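Local coordinates for protein 350aa long hypothetical aspartate-semialdehyde dehydrogenase (Sulfolobus tokodaii, PDB 2EP5) that probably catalyses the NADP-dependent interconversion of malonyl-CoA and 3-oxopropanoate (malonate semialdehyde), as a member of the aspartate-semialdehyde dehydrogenase family, at residues A[110-120]-A[138-149]; A[300-311]-A[322-331]. All coordinates share one frame; numbering follows the deposited sequence.

Contact 1 of 2, residues A[110-120]-A[138-149]; sequences PFRMDPDVPLI and RKGWKGILVKNP
Arg138 meets Asp116 obliquely: Arg138 NH1 lies 3.6 Å from Asp116 OD1, a salt bridge, and Arg138 NH2 bonds Asn222 O. Lys139 follows with a chain folded at chi2 and chi3 (-65° and -71°), which curls NZ round to the syn lone pair of Asp114 OD2 at 2.8 Å. A water ties this ammonium to Asp114 OD1 and Asp116 OD2, and the same Asp114 OD1 closes an Asx turn on Asp116 N. Trp141 CH2 touches Val117 CG2, and Leu145 CD2 lies 3.7 Å from Phe111 CD2, the side chains crossing at about a right angle. Lys147 pairs through its backbone, N to Pro118 O and O from Ile120 N, and sends NZ to Glu94. Asn148 ND2 donates to Ile120 O (2.8 Å) within its own amide plane, and Asn148 O takes a weak bond from Arg112 NE. Pro149 C sits over one face of the Arg112 guanidinium, whose NH1 bridges Glu211 and NH2 donates to Asn107 O. A leucine in place of Arg112 would probably leave Glu211 without this positive mate and lose the weak hold on Asn148 O. The loop thus flanks strand 144-147, outermost within this chain in the parallel Rossmann-type sheet.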
loop_
_atom_site.group_PDB
_atom_site.type_symbol
_atom_site.label_atom_id
_atom_site.label_comp_id
_atom_site.label_asym_id
_atom_site.label_seq_id
_atom_site.Cartn_x
_atom_site.Cartn_y
_atom_site.Cartn_z
ATOM N N PRO A 110 -31.615 -6.916 5.059
ATOM C CA PRO A 110 -33.076 -6.869 5.231
ATOM C C PRO A 110 -33.654 -7.965 6.140
ATOM O O PRO A 110 -33.286 -9.135 6.026
ATOM C CB PRO A 110 -33.591 -6.971 3.798
ATOM C CG PRO A 110 -32.515 -6.259 3.017
ATOM C CD PRO A 110 -31.254 -6.832 3.634
ATOM N N PHE A 111 -34.539 -7.565 7.052
ATOM C CA PHE A 111 -35.189 -8.484 7.985
ATOM C C PHE A 111 -34.343 -8.937 9.177
ATOM O O PHE A 111 -34.874 -9.540 10.111
ATOM C CB PHE A 111 -35.683 -9.735 7.251
ATOM C CG PHE A 111 -36.803 -9.478 6.289
ATOM C CD1 PHE A 111 -38.056 -9.077 6.749
ATOM C CD2 PHE A 111 -36.607 -9.638 4.917
ATOM C CE1 PHE A 111 -39.102 -8.839 5.857
ATOM C CE2 PHE A 111 -37.642 -9.402 4.016
ATOM C CZ PHE A 111 -38.896 -9.000 4.489
ATOM N N ARG A 112 -33.042 -8.659 9.163
ATOM C CA ARG A 112 -32.181 -9.105 10.261
ATOM C C ARG A 112 -32.728 -8.776 11.643
ATOM O O ARG A 112 -32.542 -9.542 12.591
ATOM C CB ARG A 112 -30.785 -8.504 10.141
ATOM C CG ARG A 112 -29.849 -9.234 9.211
ATOM C CD ARG A 112 -28.483 -8.570 9.296
ATOM N NE ARG A 112 -27.574 -8.938 8.219
ATOM C CZ ARG A 112 -26.617 -8.129 7.779
ATOM N NH1 ARG A 112 -26.470 -6.927 8.327
ATOM N NH2 ARG A 112 -25.808 -8.512 6.800
ATOM N N MET A 113 -33.405 -7.640 11.756
ATOM C CA MET A 113 -33.953 -7.223 13.035
ATOM C C MET A 113 -35.461 -7.466 13.171
ATOM O O MET A 113 -36.104 -6.927 14.071
ATOM C CB MET A 113 -33.610 -5.749 13.286
ATOM C CG MET A 113 -32.106 -5.473 13.420
ATOM S SD MET A 113 -31.276 -6.440 14.739
ATOM C CE MET A 113 -31.929 -5.644 16.236
ATOM N N ASP A 114 -36.021 -8.287 12.286
ATOM C CA ASP A 114 -37.443 -8.608 12.354
ATOM C C ASP A 114 -37.600 -9.552 13.537
ATOM O O ASP A 114 -36.936 -10.579 13.601
ATOM C CB ASP A 114 -37.911 -9.298 11.070
ATOM C CG ASP A 114 -39.416 -9.532 11.044
ATOM O OD1 ASP A 114 -39.932 -10.256 11.923
ATOM O OD2 ASP A 114 -40.087 -8.988 10.147
ATOM N N PRO A 115 -38.473 -9.202 14.497
ATOM C CA PRO A 115 -38.770 -9.963 15.719
ATOM C C PRO A 115 -39.166 -11.420 15.504
ATOM O O PRO A 115 -39.053 -12.233 16.420
ATOM C CB PRO A 115 -39.905 -9.166 16.358
ATOM C CG PRO A 115 -39.643 -7.770 15.899
ATOM C CD PRO A 115 -39.269 -7.963 14.454
ATOM N N ASP A 116 -39.638 -11.753 14.304
ATOM C CA ASP A 116 -40.038 -13.128 14.010
ATOM C C ASP A 116 -38.986 -13.873 13.200
ATOM O O ASP A 116 -39.159 -15.050 12.869
ATOM C CB ASP A 116 -41.361 -13.149 13.241
ATOM C CG ASP A 116 -42.467 -12.426 13.975
ATOM O OD1 ASP A 116 -42.611 -12.641 15.198
ATOM O OD2 ASP A 116 -43.194 -11.648 13.322
ATOM N N VAL A 117 -37.893 -13.189 12.881
ATOM C CA VAL A 117 -36.835 -13.799 12.095
ATOM C C VAL A 117 -35.580 -13.987 12.936
ATOM O O VAL A 117 -35.059 -13.038 13.521
ATOM C CB VAL A 117 -36.511 -12.931 10.866
ATOM C CG1 VAL A 117 -35.464 -13.604 10.006
ATOM C CG2 VAL A 117 -37.786 -12.680 10.069
ATOM N N PRO A 118 -35.078 -15.227 13.012
ATOM C CA PRO A 118 -33.871 -15.498 13.801
ATOM C C PRO A 118 -32.630 -14.903 13.127
ATOM O O PRO A 118 -32.482 -14.997 11.906
ATOM C CB PRO A 118 -33.803 -17.026 13.834
ATOM C CG PRO A 118 -35.192 -17.483 13.388
ATOM C CD PRO A 118 -35.584 -16.455 12.383
ATOM N N LEU A 119 -31.765 -14.269 13.918
ATOM C CA LEU A 119 -30.511 -13.698 13.410
ATOM C C LEU A 119 -29.473 -14.636 14.008
ATOM O O LEU A 119 -29.174 -14.572 15.199
ATOM C CB LEU A 119 -30.307 -12.270 13.918
ATOM C CG LEU A 119 -29.143 -11.485 13.302
ATOM C CD1 LEU A 119 -29.265 -11.464 11.776
ATOM C CD2 LEU A 119 -29.141 -10.073 13.862
ATOM N N ILE A 120 -28.930 -15.515 13.177
ATOM C CA ILE A 120 -28.005 -16.514 13.672
ATOM C C ILE A 120 -26.507 -16.407 13.461
ATOM O O ILE A 120 -26.022 -16.030 12.398
ATOM C CB ILE A 120 -28.413 -17.924 13.167
ATOM C CG1 ILE A 120 -29.879 -18.204 13.517
ATOM C CG2 ILE A 120 -27.520 -18.994 13.801
ATOM C CD1 ILE A 120 -30.182 -18.144 15.002
ATOM N N ARG A 138 -47.045 -16.291 12.242
ATOM C CA ARG A 138 -46.876 -14.877 12.561
ATOM C C ARG A 138 -46.786 -13.957 11.349
ATOM O O ARG A 138 -47.398 -12.891 11.342
ATOM C CB ARG A 138 -45.638 -14.668 13.433
ATOM C CG ARG A 138 -45.812 -15.109 14.866
ATOM C CD ARG A 138 -44.488 -15.119 15.604
ATOM N NE ARG A 138 -44.654 -15.551 16.985
ATOM C CZ ARG A 138 -43.665 -15.662 17.868
ATOM N NH1 ARG A 138 -42.412 -15.369 17.522
ATOM N NH2 ARG A 138 -43.931 -16.069 19.099
ATOM N N LYS A 139 -46.025 -14.352 10.331
ATOM C CA LYS A 139 -45.875 -13.520 9.133
ATOM C C LYS A 139 -46.880 -13.917 8.061
ATOM O O LYS A 139 -47.111 -13.172 7.110
ATOM C CB LYS A 139 -44.463 -13.650 8.547
ATOM C CG LYS A 139 -43.331 -13.396 9.523
ATOM C CD LYS A 139 -43.303 -11.959 10.024
ATOM C CE LYS A 139 -42.863 -10.997 8.940
ATOM N NZ LYS A 139 -42.692 -9.618 9.474
ATOM N N GLY A 140 -47.473 -15.093 8.222
ATOM C CA GLY A 140 -48.421 -15.568 7.234
ATOM C C GLY A 140 -47.668 -16.025 5.998
ATOM O O GLY A 140 -48.135 -15.842 4.875
ATOM N N TRP A 141 -46.492 -16.613 6.207
ATOM C CA TRP A 141 -45.665 -17.105 5.106
ATOM C C TRP A 141 -45.795 -18.608 4.969
ATOM O O TRP A 141 -46.027 -19.308 5.952
ATOM C CB TRP A 141 -44.169 -16.829 5.342
ATOM C CG TRP A 141 -43.749 -15.410 5.470
ATOM C CD1 TRP A 141 -44.368 -14.315 4.944
ATOM C CD2 TRP A 141 -42.548 -14.936 6.085
ATOM N NE1 TRP A 141 -43.623 -13.184 5.190
ATOM C CE2 TRP A 141 -42.500 -13.537 5.886
ATOM C CE3 TRP A 141 -41.507 -15.557 6.781
ATOM C CZ2 TRP A 141 -41.446 -12.745 6.359
ATOM C CZ3 TRP A 141 -40.451 -14.766 7.255
ATOM C CH2 TRP A 141 -40.434 -13.376 7.039
ATOM N N LYS A 142 -45.607 -19.099 3.748
ATOM C CA LYS A 142 -45.641 -20.528 3.476
ATOM C C LYS A 142 -44.196 -21.008 3.605
ATOM O O LYS A 142 -43.931 -22.204 3.721
ATOM C CB LYS A 142 -46.125 -20.793 2.049
ATOM C CG LYS A 142 -47.530 -20.307 1.757
ATOM C CD LYS A 142 -47.885 -20.434 0.275
ATOM C CE LYS A 142 -47.830 -21.876 -0.213
ATOM N NZ LYS A 142 -48.292 -22.013 -1.632
ATOM N N GLY A 143 -43.264 -20.056 3.586
ATOM C CA GLY A 143 -41.854 -20.391 3.674
ATOM C C GLY A 143 -41.182 -20.120 5.006
ATOM O O GLY A 143 -41.840 -19.856 6.011
ATOM N N ILE A 144 -39.854 -20.188 4.995
ATOM C CA ILE A 144 -39.028 -19.973 6.175
ATOM C C ILE A 144 -37.889 -18.999 5.865
ATOM O O ILE A 144 -37.241 -19.103 4.824
ATOM C CB ILE A 144 -38.404 -21.306 6.654
ATOM C CG1 ILE A 144 -39.489 -22.227 7.217
ATOM C CG2 ILE A 144 -37.306 -21.037 7.669
ATOM C CD1 ILE A 144 -40.270 -21.641 8.394
ATOM N N LEU A 145 -37.649 -18.052 6.766
ATOM C CA LEU A 145 -36.573 -17.085 6.584
ATOM C C LEU A 145 -35.682 -17.017 7.817
ATOM O O LEU A 145 -36.164 -16.864 8.950
ATOM C CB LEU A 145 -37.129 -15.692 6.284
ATOM C CG LEU A 145 -36.052 -14.625 6.058
ATOM C CD1 LEU A 145 -35.208 -15.005 4.861
ATOM C CD2 LEU A 145 -36.686 -13.271 5.827
ATOM N N VAL A 146 -34.376 -17.151 7.587
ATOM C CA VAL A 146 -33.376 -17.090 8.650
ATOM C C VAL A 146 -32.323 -16.075 8.213
ATOM O O VAL A 146 -31.991 -15.977 7.031
ATOM C CB VAL A 146 -32.698 -18.468 8.887
ATOM C CG1 VAL A 146 -31.646 -18.351 9.990
ATOM C CG2 VAL A 146 -33.751 -19.514 9.275
ATOM N N LYS A 147 -31.801 -15.309 9.156
ATOM C CA LYS A 147 -30.812 -14.313 8.805
ATOM C C LYS A 147 -29.503 -14.458 9.551
ATOM O O LYS A 147 -29.434 -15.073 10.613
ATOM C CB LYS A 147 -31.392 -12.917 9.033
ATOM C CG LYS A 147 -32.357 -12.467 7.943
ATOM C CD LYS A 147 -31.599 -12.124 6.660
ATOM C CE LYS A 147 -32.541 -11.837 5.508
ATOM N NZ LYS A 147 -31.849 -11.148 4.387
ATOM N N ASN A 148 -28.453 -13.906 8.960
ATOM C CA ASN A 148 -27.125 -13.913 9.553
ATOM C C ASN A 148 -26.778 -12.442 9.729
ATOM O O ASN A 148 -27.174 -11.600 8.923
ATOM C CB ASN A 148 -26.127 -14.606 8.626
ATOM C CG ASN A 148 -26.363 -16.097 8.546
ATOM O OD1 ASN A 148 -26.627 -16.646 7.477
ATOM N ND2 ASN A 148 -26.275 -16.763 9.688
ATOM N N PRO A 149 -26.032 -12.110 10.785
ATOM C CA PRO A 149 -25.672 -10.713 11.029
ATOM C C PRO A 149 -24.558 -10.093 10.198
ATOM O O PRO A 149 -23.855 -10.764 9.441
ATOM C CB PRO A 149 -25.326 -10.716 12.516
ATOM C CG PRO A 149 -24.653 -12.050 12.675
ATOM C CD PRO A 149 -25.564 -12.978 11.882
HETATM O O HOH W 1 -42.349 -8.631 12.481
HETATM O O HOH W 2 -41.403 -16.369 14.686
#

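Contact 2 of 2, residues A[300-311]-A[322-331]; sequences VNAESGMAVTVG and LVVLGDNLVR
Val310 CG2 packs against Val324 CG2 at 3.9 Å in the middle of a beta hairpin, strands 308-311 and 322-326 running antiparallel within the mixed sheet of the dimerisation domain. These two residues form a non-hydrogen-bonded pair, and Val308 CB approaches the same Val324 methyl from the next position on that face. Val324 turns CG1 in between N and the carbonyl carbon (chi1 62°), which leaves CG2 to meet both valines. Ile155, Met158 and Met156 of helix 151-160 cover this side, bringing the apolar centre against the helix that starts at the predicted nucleophile. On the other face, Thr309 and Leu325 make a hydrogen-bonded pair, and Leu325 CD1 reaches over to the backbone of Val300, 3.6 Å from its N. Val323 on this face also touches Pro199 of the second subunit.

Four backbone bonds join the strands. Thr309 and Leu325 exchange two, as do Gly311 and Val323. Beyond Gly326 the strand pairing ends, and a water bridges the two segments, donating to Gly305 O and Ala307 O and accepting from Asp327 N. Gly305 has a phi of 90° and lies so close to Asp327 and Val330 that a beta carbon there would collide with Asp327 OD2. The Asp327 carboxylate turns to its own segment, where OD1 takes Leu329 N (2.8 Å) nearly end-on and Val330 N from above its plane, so that one oxygen makes both an Asx turn and the wider Asx motif.

At the polar edge, Arg331 N bonds Gly305 O weakly, and Arg331 NH2 pairs with Glu123 and Asn121. Arg331 NH1 donates to Met306 O at 2.7 Å, though that oxygen is less surely placed, being too close to a neighbour in the model. Met306 CE lies over one face of the guanidinium, 3.3 Å from Arg331 NH1.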
loop_
_atom_site.group_PDB
_atom_site.type_symbol
_atom_site.label_atom_id
_atom_site.label_comp_id
_atom_site.label_asym_id
_atom_site.label_seq_id
_atom_site.Cartn_x
_atom_site.Cartn_y
_atom_site.Cartn_z
ATOM N N VAL A 300 -5.770 -13.905 10.431
ATOM C CA VAL A 300 -7.016 -13.872 9.671
ATOM C C VAL A 300 -7.515 -15.238 9.200
ATOM O O VAL A 300 -8.717 -15.489 9.186
ATOM C CB VAL A 300 -6.898 -12.946 8.436
ATOM C CG1 VAL A 300 -6.098 -13.624 7.337
ATOM C CG2 VAL A 300 -8.284 -12.569 7.941
ATOM N N ASN A 301 -6.599 -16.121 8.824
ATOM C CA ASN A 301 -6.976 -17.440 8.323
ATOM C C ASN A 301 -7.215 -18.527 9.371
ATOM O O ASN A 301 -7.514 -19.666 9.020
ATOM C CB ASN A 301 -5.927 -17.932 7.319
ATOM C CG ASN A 301 -5.842 -17.053 6.088
ATOM O OD1 ASN A 301 -6.845 -16.809 5.419
ATOM N ND2 ASN A 301 -4.642 -16.573 5.779
ATOM N N ALA A 302 -7.093 -18.180 10.649
ATOM C CA ALA A 302 -7.292 -19.142 11.729
ATOM C C ALA A 302 -8.462 -20.088 11.469
ATOM O O ALA A 302 -9.596 -19.652 11.267
ATOM C CB ALA A 302 -7.499 -18.409 13.046
ATOM N N GLU A 303 -8.167 -21.385 11.480
ATOM C CA GLU A 303 -9.161 -22.429 11.247
ATOM C C GLU A 303 -10.065 -22.137 10.053
ATOM O O GLU A 303 -11.287 -22.133 10.158
ATOM C CB GLU A 303 -9.988 -22.652 12.517
ATOM C CG GLU A 303 -9.124 -23.084 13.690
ATOM C CD GLU A 303 -9.916 -23.412 14.938
ATOM O OE1 GLU A 303 -10.766 -24.325 14.880
ATOM O OE2 GLU A 303 -9.674 -22.761 15.981
ATOM N N SER A 304 -9.435 -21.889 8.913
ATOM C CA SER A 304 -10.144 -21.610 7.677
ATOM C C SER A 304 -10.919 -20.300 7.699
ATOM O O SER A 304 -11.713 -20.033 6.796
ATOM C CB SER A 304 -11.089 -22.763 7.353
ATOM O OG SER A 304 -10.374 -23.985 7.377
ATOM N N GLY A 305 -10.679 -19.482 8.718
ATOM C CA GLY A 305 -11.370 -18.209 8.808
ATOM C C GLY A 305 -12.676 -18.275 9.582
ATOM O O GLY A 305 -13.493 -17.355 9.505
ATOM N N MET A 306 -12.876 -19.362 10.320
ATOM C CA MET A 306 -14.087 -19.529 11.115
ATOM C C MET A 306 -13.838 -19.219 12.583
ATOM O O MET A 306 -14.774 -19.088 13.367
ATOM C CB MET A 306 -14.635 -20.954 10.980
ATOM C CG MET A 306 -15.485 -21.154 9.742
ATOM S SD MET A 306 -16.775 -19.895 9.657
ATOM C CE MET A 306 -17.947 -20.536 10.843
ATOM N N ALA A 307 -12.570 -19.100 12.950
ATOM C CA ALA A 307 -12.215 -18.803 14.324
ATOM C C ALA A 307 -11.779 -17.344 14.443
ATOM O O ALA A 307 -11.150 -16.800 13.538
ATOM C CB ALA A 307 -11.086 -19.739 14.786
ATOM N N VAL A 308 -12.138 -16.706 15.548
ATOM C CA VAL A 308 -11.738 -15.323 15.776
ATOM C C VAL A 308 -10.557 -15.359 16.740
ATOM O O VAL A 308 -10.457 -16.258 17.578
ATOM C CB VAL A 308 -12.867 -14.489 16.411
ATOM C CG1 VAL A 308 -14.070 -14.454 15.486
ATOM C CG2 VAL A 308 -13.228 -15.064 17.772
ATOM N N THR A 309 -9.659 -14.393 16.618
ATOM C CA THR A 309 -8.500 -14.361 17.491
ATOM C C THR A 309 -8.574 -13.148 18.406
ATOM O O THR A 309 -8.749 -12.023 17.938
ATOM C CB THR A 309 -7.205 -14.305 16.675
ATOM O OG1 THR A 309 -7.194 -15.383 15.728
ATOM C CG2 THR A 309 -5.996 -14.417 17.587
ATOM N N VAL A 310 -8.437 -13.396 19.706
ATOM C CA VAL A 310 -8.486 -12.353 20.723
ATOM C C VAL A 310 -7.111 -12.177 21.362
ATOM O O VAL A 310 -6.382 -13.149 21.574
ATOM C CB VAL A 310 -9.496 -12.706 21.845
ATOM C CG1 VAL A 310 -9.460 -11.653 22.923
ATOM C CG2 VAL A 310 -10.909 -12.822 21.279
ATOM N N GLY A 311 -6.766 -10.928 21.663
ATOM C CA GLY A 311 -5.491 -10.629 22.285
ATOM C C GLY A 311 -5.570 -9.368 23.129
ATOM O O GLY A 311 -6.617 -8.721 23.206
ATOM N N LEU A 322 -10.001 -5.630 25.231
ATOM C CA LEU A 322 -9.570 -6.766 24.439
ATOM C C LEU A 322 -9.653 -6.438 22.956
ATOM O O LEU A 322 -10.446 -5.590 22.542
ATOM C CB LEU A 322 -10.412 -8.007 24.773
ATOM C CG LEU A 322 -11.914 -8.057 24.494
ATOM C CD1 LEU A 322 -12.163 -8.293 23.009
ATOM C CD2 LEU A 322 -12.526 -9.190 25.290
ATOM N N VAL A 323 -8.795 -7.094 22.173
ATOM C CA VAL A 323 -8.735 -6.918 20.724
ATOM C C VAL A 323 -9.100 -8.245 20.063
ATOM O O VAL A 323 -8.535 -9.296 20.381
ATOM C CB VAL A 323 -7.312 -6.495 20.253
ATOM C CG1 VAL A 323 -7.276 -6.388 18.735
ATOM C CG2 VAL A 323 -6.923 -5.146 20.882
ATOM N N VAL A 324 -10.054 -8.192 19.144
ATOM C CA VAL A 324 -10.501 -9.387 18.447
ATOM C C VAL A 324 -10.354 -9.202 16.940
ATOM O O VAL A 324 -10.484 -8.095 16.416
ATOM C CB VAL A 324 -11.968 -9.697 18.783
ATOM C CG1 VAL A 324 -12.854 -8.544 18.326
ATOM C CG2 VAL A 324 -12.393 -11.005 18.127
ATOM N N LEU A 325 -10.080 -10.299 16.248
ATOM C CA LEU A 325 -9.905 -10.267 14.807
ATOM C C LEU A 325 -10.631 -11.456 14.204
ATOM O O LEU A 325 -10.673 -12.530 14.796
ATOM C CB LEU A 325 -8.414 -10.330 14.474
ATOM C CG LEU A 325 -7.871 -10.118 13.044
ATOM C CD1 LEU A 325 -7.455 -11.439 12.442
ATOM C CD2 LEU A 325 -8.897 -9.410 12.177
ATOM N N GLY A 326 -11.220 -11.248 13.034
ATOM C CA GLY A 326 -11.925 -12.317 12.356
ATOM C C GLY A 326 -11.966 -12.103 10.852
ATOM O O GLY A 326 -11.831 -10.978 10.371
ATOM N N ASP A 327 -12.132 -13.190 10.105
ATOM C CA ASP A 327 -12.214 -13.117 8.650
ATOM C C ASP A 327 -13.651 -12.671 8.358
ATOM O O ASP A 327 -14.602 -13.424 8.597
ATOM C CB ASP A 327 -11.958 -14.500 8.051
ATOM C CG ASP A 327 -11.879 -14.483 6.534
ATOM O OD1 ASP A 327 -12.614 -13.700 5.894
ATOM O OD2 ASP A 327 -11.088 -15.277 5.980
ATOM N N ASN A 328 -13.807 -11.446 7.861
ATOM C CA ASN A 328 -15.133 -10.900 7.555
ATOM C C ASN A 328 -15.853 -11.641 6.422
ATOM O O ASN A 328 -17.079 -11.575 6.312
ATOM C CB ASN A 328 -15.013 -9.418 7.189
ATOM C CG ASN A 328 -14.027 -9.186 6.063
ATOM O OD1 ASN A 328 -12.828 -9.449 6.214
ATOM N ND2 ASN A 328 -14.522 -8.710 4.923
ATOM N N LEU A 329 -15.095 -12.337 5.580
ATOM C CA LEU A 329 -15.678 -13.079 4.459
ATOM C C LEU A 329 -16.207 -14.461 4.841
ATOM O O LEU A 329 -17.168 -14.962 4.249
ATOM C CB LEU A 329 -14.644 -13.246 3.344
ATOM C CG LEU A 329 -14.098 -11.989 2.665
ATOM C CD1 LEU A 329 -13.154 -12.415 1.545
ATOM C CD2 LEU A 329 -15.250 -11.151 2.100
ATOM N N VAL A 330 -15.564 -15.070 5.829
ATOM C CA VAL A 330 -15.922 -16.404 6.290
ATOM C C VAL A 330 -16.786 -16.339 7.551
ATOM O O VAL A 330 -18.008 -16.517 7.498
ATOM C CB VAL A 330 -14.624 -17.223 6.556
ATOM C CG1 VAL A 330 -14.954 -18.620 7.029
ATOM C CG2 VAL A 330 -13.802 -17.286 5.280
ATOM N N ARG A 331 -16.150 -16.083 8.686
ATOM C CA ARG A 331 -16.866 -15.973 9.947
ATOM C C ARG A 331 -17.957 -14.914 9.813
ATOM O O ARG A 331 -19.049 -15.057 10.360
ATOM C CB ARG A 331 -15.915 -15.543 11.060
ATOM C CG ARG A 331 -16.561 -15.541 12.430
ATOM C CD ARG A 331 -16.677 -16.968 12.902
ATOM N NE ARG A 331 -17.957 -17.259 13.520
ATOM C CZ ARG A 331 -18.279 -18.447 14.011
ATOM N NH1 ARG A 331 -17.411 -19.445 13.953
ATOM N NH2 ARG A 331 -19.464 -18.633 14.569
HETATM O O HOH W 3 -12.796 -15.466 11.515
#

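How the contacts relate
Contact 1 belongs to the nucleotide-binding half of the subunit and contact 2 to the dimerisation half. They lie on opposite sides of the chain's centre, their own centres 26 Å apart, yet their nearest atoms are about 7 Å from each other without touching. What they share is proximity to the predicted active site. The side chain of Arg112 in contact 1 is about 7 Å from that of Cys151, the predicted acyl-thioester nucleophile; in contact 2 the side chain of Arg331 is about 8 Å from that of Cys151, and the side chain of Leu325 about 5 Å from that of His244, the predicted proton acceptor. This is consistent with an active site between the two domains.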